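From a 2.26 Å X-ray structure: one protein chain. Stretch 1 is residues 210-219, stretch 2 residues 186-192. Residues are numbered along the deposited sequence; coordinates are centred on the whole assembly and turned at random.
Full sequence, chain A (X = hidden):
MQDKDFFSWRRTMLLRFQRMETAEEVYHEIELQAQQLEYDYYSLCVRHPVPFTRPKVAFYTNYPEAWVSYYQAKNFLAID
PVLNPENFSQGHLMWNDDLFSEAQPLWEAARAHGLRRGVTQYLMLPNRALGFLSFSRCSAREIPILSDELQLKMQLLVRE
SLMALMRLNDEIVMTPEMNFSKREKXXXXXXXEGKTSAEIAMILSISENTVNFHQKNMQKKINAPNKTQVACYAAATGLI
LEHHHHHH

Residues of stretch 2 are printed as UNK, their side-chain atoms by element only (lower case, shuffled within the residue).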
ATOM      1  N   THR A 210     -31.926  13.513   5.729  1.00 33.52           N
ATOM      2  CA  THR A 210     -31.252  13.002   4.540  1.00 32.16           C
ATOM      3  C   THR A 210     -29.893  12.393   4.888  1.00 31.36           C
ATOM      4  O   THR A 210     -29.586  11.276   4.441  1.00 30.94           O
ATOM      5  CB  THR A 210     -31.075  14.114   3.482  1.00 32.40           C
ATOM      6  OG1 THR A 210     -32.361  14.659   3.149  1.00 32.80           O
ATOM      7  CG2 THR A 210     -30.397  13.582   2.211  1.00 31.18           C
ATOM      8  N   VAL A 211     -29.095  13.131   5.676  1.00 29.91           N
ATOM      9  CA  VAL A 211     -27.793  12.671   6.126  1.00 28.47           C
ATOM     10  C   VAL A 211     -27.966  11.321   6.821  1.00 28.51           C
ATOM     11  O   VAL A 211     -27.323  10.355   6.441  1.00 28.07           O
ATOM     12  CB  VAL A 211     -27.058  13.703   7.072  1.00 28.92           C
ATOM     13  CG1 VAL A 211     -25.808  13.072   7.672  1.00 25.65           C
ATOM     14  CG2 VAL A 211     -26.676  14.993   6.314  1.00 27.14           C
ATOM     15  N   ASN A 212     -28.862  11.268   7.806  1.00 28.55           N
ATOM     16  CA  ASN A 212     -29.105  10.075   8.614  1.00 29.53           C
ATOM     17  C   ASN A 212     -29.713   8.937   7.816  1.00 29.43           C
ATOM     18  O   ASN A 212     -29.471   7.767   8.130  1.00 30.37           O
ATOM     19  CB  ASN A 212     -29.953  10.398   9.865  1.00 29.59           C
ATOM     20  CG  ASN A 212     -29.309  11.483  10.748  1.00 32.41           C
ATOM     21  OD1 ASN A 212     -28.075  11.583  10.836  1.00 34.31           O
ATOM     22  ND2 ASN A 212     -30.139  12.316  11.377  1.00 34.14           N
ATOM     23  N   PHE A 213     -30.510   9.281   6.805  1.00 28.63           N
ATOM     24  CA  PHE A 213     -31.000   8.319   5.836  1.00 28.00           C
ATOM     25  C   PHE A 213     -29.830   7.574   5.206  1.00 27.31           C
ATOM     26  O   PHE A 213     -29.778   6.362   5.258  1.00 27.44           O
ATOM     27  CB  PHE A 213     -31.814   9.045   4.749  1.00 28.29           C
ATOM     28  CG  PHE A 213     -32.419   8.136   3.688  1.00 27.92           C
ATOM     29  CD1 PHE A 213     -33.106   6.959   4.038  1.00 29.24           C
ATOM     30  CD2 PHE A 213     -32.338   8.484   2.337  1.00 27.72           C
ATOM     31  CE1 PHE A 213     -33.676   6.140   3.057  1.00 27.76           C
ATOM     32  CE2 PHE A 213     -32.916   7.665   1.342  1.00 28.43           C
ATOM     33  CZ  PHE A 213     -33.592   6.504   1.713  1.00 28.28           C
ATOM     34  N   HIS A 214     -28.907   8.309   4.609  1.00 26.85           N
ATOM     35  CA  HIS A 214     -27.713   7.716   3.989  1.00 27.50           C
ATOM     36  C   HIS A 214     -26.832   6.894   4.952  1.00 26.78           C
ATOM     37  O   HIS A 214     -26.378   5.812   4.584  1.00 26.41           O
ATOM     38  CB  HIS A 214     -26.892   8.790   3.257  1.00 27.12           C
ATOM     39  CG  HIS A 214     -27.604   9.376   2.077  1.00 29.78           C
ATOM     40  ND1 HIS A 214     -27.903   8.643   0.948  1.00 31.25           N
ATOM     41  CD2 HIS A 214     -28.101  10.617   1.860  1.00 29.95           C
ATOM     42  CE1 HIS A 214     -28.525   9.412   0.075  1.00 29.61           C
ATOM     43  NE2 HIS A 214     -28.654  10.615   0.604  1.00 32.32           N
ATOM     44  N   GLN A 215     -26.620   7.417   6.166  1.00 26.63           N
ATOM     45  CA  GLN A 215     -25.878   6.729   7.227  1.00 26.99           C
ATOM     46  C   GLN A 215     -26.463   5.354   7.505  1.00 27.14           C
ATOM     47  O   GLN A 215     -25.740   4.365   7.532  1.00 26.63           O
ATOM     48  CB  GLN A 215     -25.844   7.532   8.546  1.00 26.71           C
ATOM     49  CG  GLN A 215     -25.132   8.880   8.520  1.00 26.81           C
ATOM     50  CD  GLN A 215     -23.618   8.796   8.392  1.00 28.00           C
ATOM     51  OE1 GLN A 215     -23.047   7.750   8.056  1.00 27.26           O
ATOM     52  NE2 GLN A 215     -22.957   9.932   8.619  1.00 26.95           N
ATOM     53  N   LYS A 216     -27.775   5.331   7.701  1.00 28.08           N
ATOM     54  CA  LYS A 216     -28.571   4.125   7.899  1.00 29.23           C
ATOM     55  C   LYS A 216     -28.471   3.090   6.803  1.00 28.91           C
ATOM     56  O   LYS A 216     -28.372   1.903   7.104  1.00 29.32           O
ATOM     57  CB  LYS A 216     -30.038   4.500   8.102  1.00 29.58           C
ATOM     58  CG  LYS A 216     -30.494   4.440   9.555  1.00 33.76           C
ATOM     59  CD  LYS A 216     -29.538   5.195  10.503  1.00 38.75           C
ATOM     60  CE  LYS A 216     -29.283   4.417  11.789  1.00 41.44           C
ATOM     61  NZ  LYS A 216     -28.238   5.101  12.637  1.00 43.79           N
ATOM     62  N   ASN A 217     -28.502   3.534   5.545  1.00 28.60           N
ATOM     63  CA  ASN A 217     -28.395   2.633   4.384  1.00 28.76           C
ATOM     64  C   ASN A 217     -27.021   1.957   4.282  1.00 28.38           C
ATOM     65  O   ASN A 217     -26.925   0.811   3.865  1.00 28.56           O
ATOM     66  CB  ASN A 217     -28.700   3.365   3.056  1.00 28.33           C
ATOM     67  CG  ASN A 217     -30.158   3.882   2.962  1.00 30.12           C
ATOM     68  OD1 ASN A 217     -31.051   3.423   3.681  1.00 31.03           O
ATOM     69  ND2 ASN A 217     -30.393   4.826   2.047  1.00 28.80           N
ATOM     70  N   MET A 218     -25.970   2.698   4.624  1.00 28.62           N
ATOM     71  CA  MET A 218     -24.598   2.202   4.638  1.00 28.52           C
ATOM     72  C   MET A 218     -24.420   1.202   5.803  1.00 28.99           C
ATOM     73  O   MET A 218     -23.737   0.192   5.661  1.00 28.56           O
ATOM     74  CB  MET A 218     -23.622   3.370   4.794  1.00 27.99           C
ATOM     75  CG  MET A 218     -23.341   4.170   3.521  1.00 26.96           C
ATOM     76  SD  MET A 218     -22.079   5.462   3.724  1.00 29.47           S
ATOM     77  CE  MET A 218     -22.902   6.674   4.757  1.00 26.70           C
ATOM     78  N   GLN A 219     -25.048   1.507   6.936  1.00 29.07           N
ATOM     79  CA  GLN A 219     -25.053   0.636   8.110  1.00 30.43           C
ATOM     80  C   GLN A 219     -25.763  -0.650   7.778  1.00 32.16           C
ATOM     81  O   GLN A 219     -25.240  -1.726   8.045  1.00 32.24           O
ATOM     82  CB  GLN A 219     -25.707   1.333   9.318  1.00 29.54           C
ATOM     83  CG  GLN A 219     -24.731   2.181  10.090  1.00 27.86           C
ATOM     84  CD  GLN A 219     -25.359   3.285  10.907  1.00 27.68           C
ATOM     85  OE1 GLN A 219     -24.982   4.459  10.770  1.00 28.95           O
ATOM     86  NE2 GLN A 219     -26.289   2.931  11.778  1.00 25.37           N
ATOM     87  N   UNK A 186     -19.581  10.493  -0.099  1.00 29.72           N
ATOM     88  CA  UNK A 186     -19.395  11.912   0.247  1.00 29.99           C
ATOM     89  C   UNK A 186     -19.734  12.218   1.711  1.00 29.34           C
ATOM     90  O   UNK A 186     -18.956  12.851   2.410  1.00 29.72           O
ATOM     91  o   UNK A 186     -20.387  16.165  -1.809  1.00 37.45           O
ATOM     92  c   UNK A 186     -20.957  15.143  -1.346  1.00 32.34           C
ATOM     93  o   UNK A 186     -22.093  14.782  -1.715  1.00 33.54           O
ATOM     94  c   UNK A 186     -20.232  14.291  -0.310  1.00 30.15           C
ATOM     95  c   UNK A 186     -20.192  12.808  -0.708  1.00 29.44           C
ATOM     96  N   UNK A 187     -20.906  11.786   2.161  1.00 29.31           N
ATOM     97  CA  UNK A 187     -21.280  11.839   3.580  1.00 29.17           C
ATOM     98  C   UNK A 187     -20.292  11.090   4.508  1.00 29.00           C
ATOM     99  O   UNK A 187     -19.974  11.565   5.586  1.00 29.00           O
ATOM    100  c   UNK A 187     -22.755  11.368   3.789  1.00 29.82           C
ATOM    101  c   UNK A 187     -25.099  12.003   2.950  1.00 29.41           C
ATOM    102  c   UNK A 187     -23.043  10.987   5.287  1.00 29.08           C
ATOM    103  c   UNK A 187     -23.724  12.482   3.328  1.00 29.14           C
ATOM    104  N   UNK A 188     -19.798   9.933   4.062  1.00 28.71           N
ATOM    105  CA  UNK A 188     -18.828   9.155   4.823  1.00 27.14           C
ATOM    106  C   UNK A 188     -17.542   9.931   5.061  1.00 26.47           C
ATOM    107  O   UNK A 188     -17.054   9.990   6.183  1.00 25.74           O
ATOM    108  c   UNK A 188     -18.033   5.427   4.359  1.00 22.62           C
ATOM    109  c   UNK A 188     -18.551   7.827   4.135  1.00 26.46           C
ATOM    110  c   UNK A 188     -19.362   6.584   6.216  1.00 23.36           C
ATOM    111  c   UNK A 188     -18.248   6.713   5.136  1.00 27.00           C
ATOM    112  N   UNK A 189     -17.033  10.562   4.009  1.00 26.45           N
ATOM    113  CA  UNK A 189     -15.854  11.439   4.097  1.00 26.46           C
ATOM    114  C   UNK A 189     -15.941  12.558   5.120  1.00 26.62           C
ATOM    115  O   UNK A 189     -14.959  12.834   5.821  1.00 26.66           O
ATOM    116  c   UNK A 189     -15.969  11.739  -1.205  1.00 33.98           C
ATOM    117  c   UNK A 189     -14.916  10.957   1.776  1.00 27.18           C
ATOM    118  n   UNK A 189     -16.809  12.473  -1.913  1.00 33.26           N
ATOM    119  n   UNK A 189     -15.208  12.326  -0.283  1.00 33.44           N
ATOM    120  c   UNK A 189     -14.235  11.618   0.559  1.00 30.89           C
ATOM    121  c   UNK A 189     -15.499  12.010   2.722  1.00 26.76           C
ATOM    122  n   UNK A 189     -15.879  10.425  -1.432  1.00 31.88           N
ATOM    123  N   UNK A 190     -17.098  13.211   5.205  1.00 26.56           N
ATOM    124  CA  UNK A 190     -17.306  14.268   6.202  1.00 27.55           C
ATOM    125  C   UNK A 190     -17.413  13.677   7.604  1.00 27.41           C
ATOM    126  O   UNK A 190     -17.012  14.320   8.586  1.00 27.07           O
ATOM    127  c   UNK A 190     -18.276  16.076   4.708  1.00 28.05           C
ATOM    128  c   UNK A 190     -15.974  19.522   3.945  1.00 29.45           C
ATOM    129  n   UNK A 190     -18.279  16.936   2.631  1.00 30.17           N
ATOM    130  c   UNK A 190     -16.641  17.901   5.650  1.00 28.52           C
ATOM    131  c   UNK A 190     -18.762  15.936   3.443  1.00 29.58           C
ATOM    132  c   UNK A 190     -15.925  19.039   5.272  1.00 29.08           C
ATOM    133  c   UNK A 190     -16.737  18.891   2.979  1.00 30.16           C
ATOM    134  c   UNK A 190     -17.423  17.239   4.684  1.00 29.04           C
ATOM    135  c   UNK A 190     -18.534  15.168   5.866  1.00 27.92           C
ATOM    136  c   UNK A 190     -17.454  17.748   3.364  1.00 29.81           C
ATOM    137  N   UNK A 191     -17.958  12.462   7.682  1.00 27.66           N
ATOM    138  CA  UNK A 191     -18.025  11.704   8.943  1.00 28.39           C
ATOM    139  C   UNK A 191     -16.618  11.400   9.515  1.00 28.74           C
ATOM    140  O   UNK A 191     -16.330  11.640  10.705  1.00 28.83           O
ATOM    141  o   UNK A 191     -20.197  10.819   8.396  1.00 27.91           O
ATOM    142  c   UNK A 191     -18.871  10.423   8.752  1.00 28.59           C
ATOM    143  c   UNK A 191     -18.922   9.557  10.045  1.00 26.16           C
ATOM    144  N   UNK A 192     -15.749  10.916   8.635  1.00 28.98           N
ATOM    145  CA  UNK A 192     -14.377  10.579   8.969  1.00 29.77           C
ATOM    146  C   UNK A 192     -13.549  11.801   9.367  1.00 30.84           C
ATOM    147  O   UNK A 192     -12.510  11.653  10.007  1.00 31.03           O
ATOM    148  c   UNK A 192     -13.738   9.842   7.793  1.00 29.91           C
TER

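Position 186 carries three side-chain carbons in an unbranched run, the third bearing two oxygens, and none of these atoms comes within reach of stretch 1. A carboxylate at the end of two methylenes makes the residue glutamate. A charged, flexible chain suits a place outside the contact, and OE1 of Glu 186 is hydrogen-bonded elsewhere in the structure.

Position 187 has four carbons and no heteroatom, forked at the first, with one arm two carbons long. Its CB points toward stretch 1, and the side chain enters a hollow formed by Val 211, His 214, Gln 215 and Met 218. The one-carbon arm of 187 lies 4.2 Å from CG1 of Val 211 and 3.5 Å from NE2 of Gln 215, while the end carbon of its long arm comes within 3.5 Å of CD2 of His 214. Branching at CB with unequal arms identifies isoleucine. Two diverging arms let Ile 187 touch several walls of the hollow at once.

Position 188 also has four carbons, but the fork comes at the second. Its CB points sideways, yet the end of the chain comes nearer, and one terminal carbon of 188 is 3.8 Å from CE of Met 218. The fork makes it leucine, whose apolar end suits Leu 188 to packing against a methionine methyl.

At position 189, three carbons lead to a nitrogen and then to a carbon carrying two more nitrogens, all out of reach of stretch 1. This guanidinium marks arginine. Arg 189 is partly exposed, where its charge can remain solvated.

Position 190 shows one carbon followed by fused five- and six-membered rings containing eight carbons and one nitrogen, and it does not reach stretch 1 either. The indole means tryptophan. Trp 190 offers a wide apolar surface along with one N-H, and none of it is used against stretch 1.

Position 191 has one carbon bearing an oxygen and a methyl carbon, and the oxygen of 191 lies 2.9 Å from NE2 of Gln 215. The pattern is threonine. OG1 of Thr 191 accepts a hydrogen bond from that NE2 and donates one to the backbone O of Ile 187, also at 2.9 Å. One hydroxyl thus serves both roles in a buried place.

Position 192 has a single side-chain carbon, which makes no contact with stretch 1, so it is alanine. The lone methyl of Ala 192 takes little room and favours helix.

The helices cross at 96°, and together the two stretches bury 304 Å², summed over both sides. Ile 187 is the knob, Leu 188 extends the apolar packing against Met 218, and the Gln 215–Thr 191 hydrogen bond adds a directional tie one turn beyond the knob.

Stretch 2, residues 186-192: EILRWTA
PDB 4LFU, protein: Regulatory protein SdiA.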